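Side-chain contacts in 5-oxoprolinase subunit C (Escherichia coli, PDB 5DUD), which catalyses the cleavage of 5-oxo-L-proline to L-glutamate, coupled to the hydrolysis of ATP to ADP and phosphate: residues Asn172-Leu177 with Ala270-Gly275; Tyr209-Gln214 with Gln276-Val281; Gly232-Pro237 with Pro242-Asn247. All blocks are in the same frame, centred on the assembly; numbering follows the deposited sequence.

Contact 1. Residues Asn172-Leu177 with Ala270-Gly275; sequences NRIRAL and AQIPLG
In the cyclophilin-like carboxyltransferase domain, Ile174 of strand 173-177 meets Ile272 of the loop that leaves helix 266-271, a small apolar contact between a strand and a helix exit. The two isoleucines reach toward each other tip to tip, with CD1 of Ile174 3.7 Å from CD1 of Ile272. Both place CG1 anti to the carbonyl carbon and beside the backbone N (chi1 -77° in Ile174, -74° in Ile272), which sends the longer branch of each across the gap, while CG2 stays anti to the N. The same CD1 of Ile272 lies 4.4 Å from CA of Asn172, the residue before the strand begins. Backbones stay well apart, the CA atoms of Asn172 and Ile272 being 7.0 Å from each other, and no hydrogen bond joins the two segments. The two CD1 methyls make the apolar contact, 85 Å² being buried between the segments in all. The amide of Asn172 turns away from this seam, and its OD1 takes a hydrogen bond with His279 ND1. On the helix side, Gln271 is held by Asp33, Met109 and Arg110. Ile278 of strand 277-282 packs on both isoleucines, and Ile261 of strand 257-261 with His268 and Leu269 of helix 266-271 packs on Ile174, so the pair sits between two strands and the helix.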
ATOM      1  N   ASN A 172      -5.037   9.590  20.528  1.00 36.91           N
ATOM      2  CA  ASN A 172      -3.660   9.835  20.073  1.00 36.70           C
ATOM      3  C   ASN A 172      -2.702   8.718  20.546  1.00 40.62           C
ATOM      4  O   ASN A 172      -1.593   8.654  20.017  1.00 39.98           O
ATOM      5  CB  ASN A 172      -3.128  11.221  20.498  1.00 38.71           C
ATOM      6  CG  ASN A 172      -3.279  11.570  21.958  1.00 63.24           C
ATOM      7  OD1 ASN A 172      -2.430  11.237  22.790  1.00 58.66           O
ATOM      8  ND2 ASN A 172      -4.359  12.262  22.303  1.00 55.40           N
ATOM      9  N   ARG A 173      -3.100   7.855  21.526  1.00 37.56           N
ATOM     10  CA  ARG A 173      -2.265   6.737  21.988  1.00 37.56           C
ATOM     11  C   ARG A 173      -2.483   5.528  21.067  1.00 40.45           C
ATOM     12  O   ARG A 173      -3.621   5.100  20.891  1.00 39.66           O
ATOM     13  CB  ARG A 173      -2.565   6.379  23.452  1.00 38.97           C
ATOM     14  CG  ARG A 173      -2.380   7.566  24.388  1.00 51.96           C
ATOM     15  CD  ARG A 173      -2.085   7.178  25.823  1.00 65.98           C
ATOM     16  NE  ARG A 173      -0.747   6.605  26.003  1.00 78.12           N
ATOM     17  CZ  ARG A 173       0.398   7.291  26.022  1.00 94.66           C
ATOM     18  NH1 ARG A 173       0.401   8.611  25.855  1.00 82.60           N
ATOM     19  NH2 ARG A 173       1.553   6.657  26.200  1.00 82.91           N
ATOM     20  N   ILE A 174      -1.404   5.016  20.452  1.00 36.61           N
ATOM     21  CA  ILE A 174      -1.461   3.908  19.494  1.00 35.42           C
ATOM     22  C   ILE A 174      -0.494   2.798  19.920  1.00 39.00           C
ATOM     23  O   ILE A 174       0.688   3.051  20.121  1.00 39.15           O
ATOM     24  CB  ILE A 174      -1.148   4.472  18.074  1.00 38.05           C
ATOM     25  CG1 ILE A 174      -2.380   5.222  17.500  1.00 38.03           C
ATOM     26  CG2 ILE A 174      -0.680   3.385  17.095  1.00 38.26           C
ATOM     27  CD1 ILE A 174      -2.088   6.594  17.020  1.00 45.33           C
ATOM     28  N   ARG A 175      -1.000   1.570  20.038  1.00 34.87           N
ATOM     29  CA  ARG A 175      -0.195   0.418  20.438  1.00 34.87           C
ATOM     30  C   ARG A 175       0.673  -0.083  19.288  1.00 38.27           C
ATOM     31  O   ARG A 175       0.138  -0.495  18.262  1.00 37.07           O
ATOM     32  CB  ARG A 175      -1.096  -0.715  20.946  1.00 34.76           C
ATOM     33  CG  ARG A 175      -1.686  -0.437  22.320  1.00 44.40           C
ATOM     34  CD  ARG A 175      -2.732  -1.462  22.712  1.00 51.88           C
ATOM     35  NE  ARG A 175      -3.964  -1.305  21.939  1.00 57.05           N
ATOM     36  CZ  ARG A 175      -5.043  -2.076  22.055  1.00 69.79           C
ATOM     37  NH1 ARG A 175      -5.063  -3.078  22.932  1.00 57.55           N
ATOM     38  NH2 ARG A 175      -6.114  -1.850  21.305  1.00 55.43           N
ATOM     39  N   ALA A 176       2.005  -0.030  19.447  1.00 35.36           N
ATOM     40  CA  ALA A 176       2.943  -0.520  18.433  1.00 34.90           C
ATOM     41  C   ALA A 176       3.796  -1.637  19.017  1.00 39.24           C
ATOM     42  O   ALA A 176       4.115  -1.611  20.204  1.00 39.67           O
ATOM     43  CB  ALA A 176       3.826   0.614  17.914  1.00 35.86           C
ATOM     44  N   LEU A 177       4.158  -2.618  18.168  1.00 35.34           N
ATOM     45  CA  LEU A 177       5.000  -3.758  18.531  1.00 35.71           C
ATOM     46  C   LEU A 177       6.427  -3.507  18.031  1.00 39.90           C
ATOM     47  O   LEU A 177       6.587  -3.123  16.874  1.00 38.98           O
ATOM     48  CB  LEU A 177       4.452  -5.067  17.923  1.00 35.33           C
ATOM     49  CG  LEU A 177       3.508  -5.873  18.802  1.00 40.19           C
ATOM     50  CD1 LEU A 177       2.833  -6.978  18.008  1.00 39.95           C
ATOM     51  CD2 LEU A 177       4.251  -6.513  19.965  1.00 43.84           C
ATOM     52  N   ALA A 270      -5.840   7.701  11.024  1.00 24.23           N
ATOM     53  CA  ALA A 270      -6.679   8.354  10.013  1.00 24.03           C
ATOM     54  C   ALA A 270      -7.346   9.627  10.504  1.00 28.90           C
ATOM     55  O   ALA A 270      -7.543  10.526   9.691  1.00 28.66           O
ATOM     56  CB  ALA A 270      -7.758   7.389   9.531  1.00 24.28           C
ATOM     57  N   GLN A 271      -7.728   9.702  11.794  1.00 26.27           N
ATOM     58  CA  GLN A 271      -8.422  10.873  12.321  1.00 26.93           C
ATOM     59  C   GLN A 271      -7.499  11.915  12.934  1.00 32.62           C
ATOM     60  O   GLN A 271      -7.951  13.033  13.162  1.00 33.01           O
ATOM     61  CB  GLN A 271      -9.463  10.458  13.371  1.00 28.32           C
ATOM     62  CG  GLN A 271     -10.537   9.474  12.889  1.00 39.83           C
ATOM     63  CD  GLN A 271     -11.255   9.822  11.603  1.00 54.77           C
ATOM     64  OE1 GLN A 271     -11.303  10.974  11.166  1.00 50.65           O
ATOM     65  NE2 GLN A 271     -11.947   8.850  11.037  1.00 43.93           N
ATOM     66  N   ILE A 272      -6.226  11.590  13.190  1.00 29.99           N
ATOM     67  CA  ILE A 272      -5.303  12.537  13.829  1.00 30.98           C
ATOM     68  C   ILE A 272      -5.040  13.770  12.938  1.00 35.65           C
ATOM     69  O   ILE A 272      -4.462  13.624  11.859  1.00 34.91           O
ATOM     70  CB  ILE A 272      -3.962  11.861  14.237  1.00 34.21           C
ATOM     71  CG1 ILE A 272      -4.177  10.963  15.477  1.00 34.86           C
ATOM     72  CG2 ILE A 272      -2.873  12.912  14.549  1.00 35.60           C
ATOM     73  CD1 ILE A 272      -3.124   9.891  15.679  1.00 42.46           C
ATOM     74  N   PRO A 273      -5.366  15.006  13.407  1.00 33.35           N
ATOM     75  CA  PRO A 273      -5.085  16.203  12.587  1.00 33.76           C
ATOM     76  C   PRO A 273      -3.592  16.440  12.302  1.00 38.34           C
ATOM     77  O   PRO A 273      -2.729  15.929  13.016  1.00 37.94           O
ATOM     78  CB  PRO A 273      -5.665  17.355  13.420  1.00 36.50           C
ATOM     79  CG  PRO A 273      -6.637  16.723  14.336  1.00 40.68           C
ATOM     80  CD  PRO A 273      -6.075  15.375  14.649  1.00 35.52           C
ATOM     81  N   LEU A 274      -3.294  17.257  11.277  1.00 35.83           N
ATOM     82  CA  LEU A 274      -1.920  17.525  10.824  1.00 36.33           C
ATOM     83  C   LEU A 274      -1.028  18.322  11.827  1.00 41.80           C
ATOM     84  O   LEU A 274       0.181  18.396  11.603  1.00 41.85           O
ATOM     85  CB  LEU A 274      -1.917  18.234   9.449  1.00 36.48           C
ATOM     86  CG  LEU A 274      -1.877  17.277   8.242  1.00 40.31           C
ATOM     87  CD1 LEU A 274      -2.324  17.962   6.957  1.00 40.57           C
ATOM     88  CD2 LEU A 274      -0.484  16.677   8.068  1.00 43.03           C
ATOM     89  N   GLY A 275      -1.602  18.881  12.893  1.00 39.33           N
ATOM     90  CA  GLY A 275      -0.843  19.589  13.919  1.00 40.65           C
ATOM     91  C   GLY A 275      -0.831  18.947  15.294  1.00 44.91           C
ATOM     92  O   GLY A 275      -0.151  19.467  16.183  1.00 45.95           O
TER

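Contact 2. Residues Tyr209-Gln214 with Gln276-Val281; sequences YRLQGQ and QPIHFV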
ATOM      1  N   TYR A 209       2.752   8.398   6.557  1.00 33.19           N
ATOM      2  CA  TYR A 209       2.801   9.529   7.486  1.00 33.33           C
ATOM      3  C   TYR A 209       4.224   9.820   7.955  1.00 37.47           C
ATOM      4  O   TYR A 209       4.825   8.952   8.582  1.00 36.86           O
ATOM      5  CB  TYR A 209       1.949   9.250   8.742  1.00 34.15           C
ATOM      6  CG  TYR A 209       0.442   9.412   8.647  1.00 35.23           C
ATOM      7  CD1 TYR A 209      -0.217   9.347   7.424  1.00 36.84           C
ATOM      8  CD2 TYR A 209      -0.335   9.517   9.792  1.00 35.94           C
ATOM      9  CE1 TYR A 209      -1.605   9.474   7.343  1.00 37.32           C
ATOM     10  CE2 TYR A 209      -1.717   9.650   9.725  1.00 36.44           C
ATOM     11  CZ  TYR A 209      -2.354   9.625   8.497  1.00 43.31           C
ATOM     12  OH  TYR A 209      -3.723   9.734   8.409  1.00 43.97           O
ATOM     13  N   ARG A 210       4.726  11.056   7.761  1.00 34.84           N
ATOM     14  CA  ARG A 210       6.054  11.471   8.249  1.00 35.73           C
ATOM     15  C   ARG A 210       5.896  12.106   9.644  1.00 39.96           C
ATOM     16  O   ARG A 210       5.051  12.983   9.806  1.00 39.40           O
ATOM     17  CB  ARG A 210       6.722  12.445   7.258  1.00 37.16           C
ATOM     18  CG  ARG A 210       6.645  11.943   5.809  1.00 48.54           C
ATOM     19  CD  ARG A 210       7.905  12.145   4.989  1.00 60.49           C
ATOM     20  NE  ARG A 210       7.867  11.335   3.767  1.00 69.60           N
ATOM     21  CZ  ARG A 210       8.854  11.239   2.878  1.00 85.91           C
ATOM     22  NH1 ARG A 210       9.987  11.913   3.055  1.00 75.55           N
ATOM     23  NH2 ARG A 210       8.716  10.471   1.804  1.00 72.93           N
ATOM     24  N   LEU A 211       6.646  11.622  10.651  1.00 37.07           N
ATOM     25  CA  LEU A 211       6.523  12.093  12.028  1.00 37.51           C
ATOM     26  C   LEU A 211       7.669  13.019  12.424  1.00 43.34           C
ATOM     27  O   LEU A 211       8.826  12.643  12.273  1.00 43.25           O
ATOM     28  CB  LEU A 211       6.491  10.887  12.982  1.00 37.07           C
ATOM     29  CG  LEU A 211       5.487   9.772  12.677  1.00 40.37           C
ATOM     30  CD1 LEU A 211       5.557   8.675  13.743  1.00 40.40           C
ATOM     31  CD2 LEU A 211       4.062  10.308  12.573  1.00 41.92           C
ATOM     32  N   GLN A 212       7.349  14.203  12.972  1.00 41.32           N
ATOM     33  CA  GLN A 212       8.335  15.167  13.470  1.00 43.02           C
ATOM     34  C   GLN A 212       8.580  14.956  14.966  1.00 48.28           C
ATOM     35  O   GLN A 212       7.630  15.015  15.746  1.00 47.54           O
ATOM     36  CB  GLN A 212       7.855  16.607  13.256  1.00 45.05           C
ATOM     37  CG  GLN A 212       7.637  17.081  11.818  1.00 60.80           C
ATOM     38  CD  GLN A 212       8.894  17.211  10.969  1.00 82.50           C
ATOM     39  OE1 GLN A 212       9.800  16.381  11.021  1.00 78.51           O
ATOM     40  NE2 GLN A 212       9.005  18.264  10.157  1.00 76.23           N
ATOM     41  N   GLY A 213       9.831  14.758  15.360  1.00 46.38           N
ATOM     42  CA  GLY A 213      10.163  14.578  16.766  1.00 47.24           C
ATOM     43  C   GLY A 213      11.652  14.568  17.038  1.00 52.80           C
ATOM     44  O   GLY A 213      12.371  15.426  16.524  1.00 53.28           O
ATOM     45  N   GLN A 214      12.130  13.584  17.834  1.00 49.81           N
ATOM     46  CA  GLN A 214      13.542  13.448  18.219  1.00 51.20           C
ATOM     47  C   GLN A 214      14.337  12.609  17.199  1.00 54.78           C
ATOM     48  O   GLN A 214      13.774  11.723  16.556  1.00 52.94           O
ATOM     49  CB  GLN A 214      13.651  12.812  19.613  1.00 53.14           C
ATOM     50  N   GLN A 276      -1.582  17.839  15.513  1.00 40.28           N
ATOM     51  CA  GLN A 276      -1.679  17.184  16.825  1.00 40.27           C
ATOM     52  C   GLN A 276      -0.621  16.089  17.018  1.00 43.35           C
ATOM     53  O   GLN A 276      -0.261  15.413  16.057  1.00 41.88           O
ATOM     54  CB  GLN A 276      -3.080  16.574  17.010  1.00 40.82           C
ATOM     55  CG  GLN A 276      -4.219  17.605  17.078  1.00 56.85           C
ATOM     56  CD  GLN A 276      -4.281  18.316  18.411  1.00 78.42           C
ATOM     57  OE1 GLN A 276      -4.994  17.897  19.327  1.00 74.27           O
ATOM     58  NE2 GLN A 276      -3.545  19.412  18.551  1.00 72.31           N
ATOM     59  N   PRO A 277      -0.161  15.863  18.272  1.00 40.48           N
ATOM     60  CA  PRO A 277       0.848  14.819  18.513  1.00 39.98           C
ATOM     61  C   PRO A 277       0.288  13.395  18.431  1.00 41.97           C
ATOM     62  O   PRO A 277      -0.917  13.193  18.318  1.00 41.03           O
ATOM     63  CB  PRO A 277       1.344  15.140  19.927  1.00 43.13           C
ATOM     64  CG  PRO A 277       0.204  15.804  20.586  1.00 48.06           C
ATOM     65  CD  PRO A 277      -0.498  16.583  19.519  1.00 43.29           C
ATOM     66  N   ILE A 278       1.205  12.403  18.466  1.00 37.51           N
ATOM     67  CA  ILE A 278       0.910  10.961  18.438  1.00 35.93           C
ATOM     68  C   ILE A 278       1.809  10.256  19.458  1.00 39.10           C
ATOM     69  O   ILE A 278       3.030  10.387  19.374  1.00 39.21           O
ATOM     70  CB  ILE A 278       1.109  10.319  17.026  1.00 38.10           C
ATOM     71  CG1 ILE A 278       0.576  11.213  15.882  1.00 38.29           C
ATOM     72  CG2 ILE A 278       0.449   8.927  16.983  1.00 37.81           C
ATOM     73  CD1 ILE A 278       0.910  10.710  14.484  1.00 45.59           C
ATOM     74  N   HIS A 279       1.223   9.486  20.391  1.00 34.68           N
ATOM     75  CA  HIS A 279       1.992   8.731  21.388  1.00 34.63           C
ATOM     76  C   HIS A 279       1.978   7.252  21.046  1.00 36.19           C
ATOM     77  O   HIS A 279       0.936   6.717  20.665  1.00 34.47           O
ATOM     78  CB  HIS A 279       1.432   8.933  22.805  1.00 36.30           C
ATOM     79  CG  HIS A 279       1.427  10.359  23.264  1.00 40.82           C
ATOM     80  ND1 HIS A 279       0.293  11.143  23.165  1.00 42.48           N
ATOM     81  CD2 HIS A 279       2.417  11.097  23.816  1.00 43.82           C
ATOM     82  CE1 HIS A 279       0.621  12.323  23.661  1.00 43.12           C
ATOM     83  NE2 HIS A 279       1.889  12.341  24.072  1.00 44.35           N
ATOM     84  N   PHE A 280       3.125   6.580  21.196  1.00 32.69           N
ATOM     85  CA  PHE A 280       3.229   5.143  20.947  1.00 31.54           C
ATOM     86  C   PHE A 280       3.243   4.396  22.281  1.00 35.51           C
ATOM     87  O   PHE A 280       3.915   4.822  23.221  1.00 36.08           O
ATOM     88  CB  PHE A 280       4.475   4.800  20.121  1.00 33.25           C
ATOM     89  CG  PHE A 280       4.419   5.268  18.686  1.00 34.11           C
ATOM     90  CD1 PHE A 280       3.557   4.673  17.778  1.00 36.17           C
ATOM     91  CD2 PHE A 280       5.268   6.265  18.229  1.00 36.82           C
ATOM     92  CE1 PHE A 280       3.516   5.095  16.449  1.00 36.49           C
ATOM     93  CE2 PHE A 280       5.229   6.683  16.899  1.00 39.03           C
ATOM     94  CZ  PHE A 280       4.354   6.095  16.019  1.00 36.04           C
ATOM     95  N   VAL A 281       2.498   3.289  22.357  1.00 31.16           N
ATOM     96  CA  VAL A 281       2.410   2.441  23.544  1.00 31.39           C
ATOM     97  C   VAL A 281       3.080   1.100  23.219  1.00 34.78           C
ATOM     98  O   VAL A 281       2.772   0.504  22.189  1.00 33.42           O
ATOM     99  CB  VAL A 281       0.929   2.263  23.979  1.00 34.99           C
ATOM    100  CG1 VAL A 281       0.781   1.165  25.036  1.00 35.38           C
ATOM    101  CG2 VAL A 281       0.343   3.574  24.487  1.00 35.24           C
TER
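Leu211 has CG anti to its carbonyl carbon, beside the backbone N (chi1 -52°), and CD1 anti to CA (chi2 -178°), a shape that pushes the isobutyl fork toward strand 277-281 with one methyl for each of two partners there. Ile278 is extended through CG1 (chi2 173°), carrying its CD1 out to the second methyl of the fork: CD2 of Leu211 lies 3.7 Å from CD1 of Ile278, and the two side chains cross at about a right angle. The other methyl goes to Phe280, which comes from the opposite direction. CD1 of Leu211 sits in the plane of the ring, at its edge, 3.6 Å from Phe280 CZ and 3.7 Å from Phe280 CE2, so the methyl meets the rim of the phenyl group and does not lie over a face. Aliphatic and aromatic carbon alone meet here, 134 Å² being buried, and no hydrogen bond crosses. The strands are not neighbours in the sheet, the CA atoms of Leu211 and Ile278 being 8.6 Å apart. Strand 198-200 runs between them in the strand order, its Leu200 packing on both Leu211 and Ile278. Phe280 stacks on Phe193 of helix 187-195 and its ring also meets that of Trp198, while Val244 of strand 243-245 covers Leu211 from the next strand along.

Contact 3. Residues Gly232-Pro237 with Pro242-Asn247; sequences GVVQVP and PIVLMN
Ile243 N gives its hydrogen to Gln235 O at 2.7 Å, nearly straight at the hydrogen (168°) and close to the line of the carbonyl. This bond belongs to a beta hairpin, strands 233-235 and 243-245, whose axes run antiparallel at 150°. Gln235 and Ile243 form its hydrogen-bonded pair, closed by Gln235 N to Ile243 O at 2.9 Å; Val234 and Val244 form the non-hydrogen-bonded pair. Farther from the turn, Leu245 N bonds to Val233 O, and Gly232 N to Leu245 O at 2.8 Å. Gly232 has a positive phi of 101°, where a side chain would press on the preceding carbonyl. On the face of Val234 and Val244, CG1 of Val234 and CB of Pro242 lie side by side at 3.6 Å. On the face of Gln235 and Ile243, the extended glutamine crosses Leu245 at about a right angle, its NE2 3.5 Å from CD2 of Leu245, so that a methyl of the leucine fork touches the amide nitrogen. With an alanine at Leu245 the two methyls that the Gln235 amide rests against would be missing, which is likely to open a gap beside Val233 and leave that amide freer to turn. The hairpin is flanked in the sheet by strands 257-261 and 208-212, and Val233 also packs on an apolar side chain of another chain. Near the turn, the ring of Pro237 meets Ile243 crosswise, with CG of the proline 3.6 Å from Ile243 CD1.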
ATOM      1  N   GLY A 232       1.201   0.109   8.617  1.00 24.33           N
ATOM      2  CA  GLY A 232       1.479   0.164  10.047  1.00 24.31           C
ATOM      3  C   GLY A 232       2.943   0.062  10.424  1.00 28.54           C
ATOM      4  O   GLY A 232       3.290   0.378  11.565  1.00 28.74           O
ATOM      5  N   VAL A 233       3.818  -0.367   9.492  1.00 24.70           N
ATOM      6  CA  VAL A 233       5.250  -0.500   9.769  1.00 24.92           C
ATOM      7  C   VAL A 233       5.876   0.897   9.848  1.00 28.84           C
ATOM      8  O   VAL A 233       5.647   1.726   8.969  1.00 28.06           O
ATOM      9  CB  VAL A 233       5.963  -1.397   8.728  1.00 28.94           C
ATOM     10  CG1 VAL A 233       7.477  -1.376   8.926  1.00 29.41           C
ATOM     11  CG2 VAL A 233       5.440  -2.828   8.798  1.00 28.58           C
ATOM     12  N   VAL A 234       6.635   1.154  10.921  1.00 26.01           N
ATOM     13  CA  VAL A 234       7.287   2.439  11.151  1.00 26.30           C
ATOM     14  C   VAL A 234       8.743   2.320  10.710  1.00 30.98           C
ATOM     15  O   VAL A 234       9.521   1.646  11.380  1.00 30.70           O
ATOM     16  CB  VAL A 234       7.164   2.874  12.637  1.00 30.46           C
ATOM     17  CG1 VAL A 234       7.603   4.324  12.830  1.00 30.89           C
ATOM     18  CG2 VAL A 234       5.736   2.678  13.142  1.00 29.53           C
ATOM     19  N   GLN A 235       9.105   2.974   9.587  1.00 28.37           N
ATOM     20  CA  GLN A 235      10.472   2.987   9.062  1.00 29.29           C
ATOM     21  C   GLN A 235      11.199   4.219   9.545  1.00 35.20           C
ATOM     22  O   GLN A 235      10.574   5.277   9.643  1.00 34.57           O
ATOM     23  CB  GLN A 235      10.486   2.994   7.526  1.00 30.40           C
ATOM     24  CG  GLN A 235       9.618   1.954   6.845  1.00 44.59           C
ATOM     25  CD  GLN A 235       9.836   2.001   5.351  1.00 64.80           C
ATOM     26  OE1 GLN A 235      10.384   1.072   4.751  1.00 61.07           O
ATOM     27  NE2 GLN A 235       9.449   3.101   4.717  1.00 56.46           N
ATOM     28  N   VAL A 236      12.516   4.121   9.781  1.00 33.89           N
ATOM     29  CA  VAL A 236      13.335   5.256  10.214  1.00 35.32           C
ATOM     30  C   VAL A 236      14.480   5.447   9.206  1.00 40.96           C
ATOM     31  O   VAL A 236      15.476   4.735   9.298  1.00 41.15           O
ATOM     32  CB  VAL A 236      13.869   5.044  11.655  1.00 40.02           C
ATOM     33  CG1 VAL A 236      14.566   6.298  12.176  1.00 41.15           C
ATOM     34  CG2 VAL A 236      12.742   4.616  12.599  1.00 39.07           C
ATOM     35  N   PRO A 237      14.410   6.412   8.265  1.00 38.65           N
ATOM     36  CA  PRO A 237      15.535   6.601   7.329  1.00 39.83           C
ATOM     37  C   PRO A 237      16.793   7.198   7.995  1.00 46.41           C
ATOM     38  O   PRO A 237      16.895   7.227   9.221  1.00 46.10           O
ATOM     39  CB  PRO A 237      14.956   7.554   6.265  1.00 41.33           C
ATOM     40  CG  PRO A 237      13.490   7.602   6.509  1.00 44.43           C
ATOM     41  CD  PRO A 237      13.319   7.355   7.966  1.00 39.80           C
ATOM     42  N   PRO A 242      10.812   9.098  12.082  1.00 36.80           N
ATOM     43  CA  PRO A 242      10.047   7.900  11.677  1.00 34.95           C
ATOM     44  C   PRO A 242       8.921   8.167  10.660  1.00 37.00           C
ATOM     45  O   PRO A 242       8.251   9.192  10.746  1.00 36.58           O
ATOM     46  CB  PRO A 242       9.476   7.352  12.998  1.00 36.55           C
ATOM     47  CG  PRO A 242       9.703   8.384  14.012  1.00 42.06           C
ATOM     48  CD  PRO A 242      10.624   9.423  13.508  1.00 38.81           C
ATOM     49  N   ILE A 243       8.715   7.221   9.708  1.00 32.15           N
ATOM     50  CA  ILE A 243       7.689   7.284   8.658  1.00 30.64           C
ATOM     51  C   ILE A 243       6.740   6.097   8.841  1.00 32.10           C
ATOM     52  O   ILE A 243       7.174   4.957   8.685  1.00 31.22           O
ATOM     53  CB  ILE A 243       8.319   7.284   7.232  1.00 34.06           C
ATOM     54  CG1 ILE A 243       9.385   8.399   7.092  1.00 35.79           C
ATOM     55  CG2 ILE A 243       7.227   7.433   6.144  1.00 34.14           C
ATOM     56  CD1 ILE A 243      10.059   8.481   5.710  1.00 44.66           C
ATOM     57  N   VAL A 244       5.450   6.360   9.114  1.00 27.63           N
ATOM     58  CA  VAL A 244       4.443   5.314   9.304  1.00 26.35           C
ATOM     59  C   VAL A 244       3.818   4.991   7.956  1.00 29.48           C
ATOM     60  O   VAL A 244       3.215   5.866   7.347  1.00 28.84           O
ATOM     61  CB  VAL A 244       3.348   5.720  10.323  1.00 29.77           C
ATOM     62  CG1 VAL A 244       2.453   4.534  10.656  1.00 28.96           C
ATOM     63  CG2 VAL A 244       3.944   6.322  11.587  1.00 30.29           C
ATOM     64  N   LEU A 245       3.916   3.740   7.510  1.00 25.84           N
ATOM     65  CA  LEU A 245       3.334   3.345   6.228  1.00 25.36           C
ATOM     66  C   LEU A 245       1.835   3.141   6.383  1.00 29.15           C
ATOM     67  O   LEU A 245       1.412   2.561   7.383  1.00 28.61           O
ATOM     68  CB  LEU A 245       3.994   2.062   5.717  1.00 25.45           C
ATOM     69  CG  LEU A 245       5.511   2.131   5.551  1.00 30.79           C
ATOM     70  CD1 LEU A 245       6.068   0.794   5.094  1.00 31.06           C
ATOM     71  CD2 LEU A 245       5.909   3.224   4.579  1.00 33.88           C
ATOM     72  N   MET A 246       1.031   3.627   5.420  1.00 25.90           N
ATOM     73  CA  MET A 246      -0.427   3.504   5.455  1.00 25.45           C
ATOM     74  C   MET A 246      -0.873   2.557   4.313  1.00 29.24           C
ATOM     75  O   MET A 246      -0.092   1.691   3.921  1.00 29.11           O
ATOM     76  CB  MET A 246      -1.085   4.901   5.393  1.00 27.91           C
ATOM     77  CG  MET A 246      -0.643   5.847   6.505  1.00 31.89           C
ATOM     78  SD  MET A 246      -0.918   5.242   8.192  1.00 36.05           S
ATOM     79  CE  MET A 246      -2.697   5.386   8.318  1.00 32.32           C
ATOM     80  N   ASN A 247      -2.120   2.667   3.817  1.00 25.39           N
ATOM     81  CA  ASN A 247      -2.662   1.721   2.836  1.00 25.12           C
ATOM     82  C   ASN A 247      -2.070   1.835   1.413  1.00 29.16           C
ATOM     83  O   ASN A 247      -1.803   0.794   0.819  1.00 28.72           O
ATOM     84  CB  ASN A 247      -4.183   1.841   2.761  1.00 25.36           C
ATOM     85  CG  ASN A 247      -4.895   1.600   4.075  1.00 45.25           C
ATOM     86  OD1 ASN A 247      -4.363   1.865   5.158  1.00 39.53           O
ATOM     87  ND2 ASN A 247      -6.139   1.144   4.019  1.00 37.27           N
TER

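Overall arrangement
From the N-terminal side, strand 173-178 comes first, and contact 1 closes a loop of 92 residues by joining it to the exit of helix 266-271. Strand 208-212 lies inside that loop, while its partner 277-282 follows the helix, so contact 2, closing a loop of 61 residues, crosses contact 1 along the chain. Contact 3, a hairpin whose two segments are only four residues apart, is nested inside both loops. All three reach one sheet: strands 173-178 and 277-282 are neighbours in it, joining contacts 1 and 2, and strands 208-212 and 243-245 are neighbours too, joining contacts 2 and 3. Contacts 1 and 3 do not touch, their nearest atoms being about 5 Å apart.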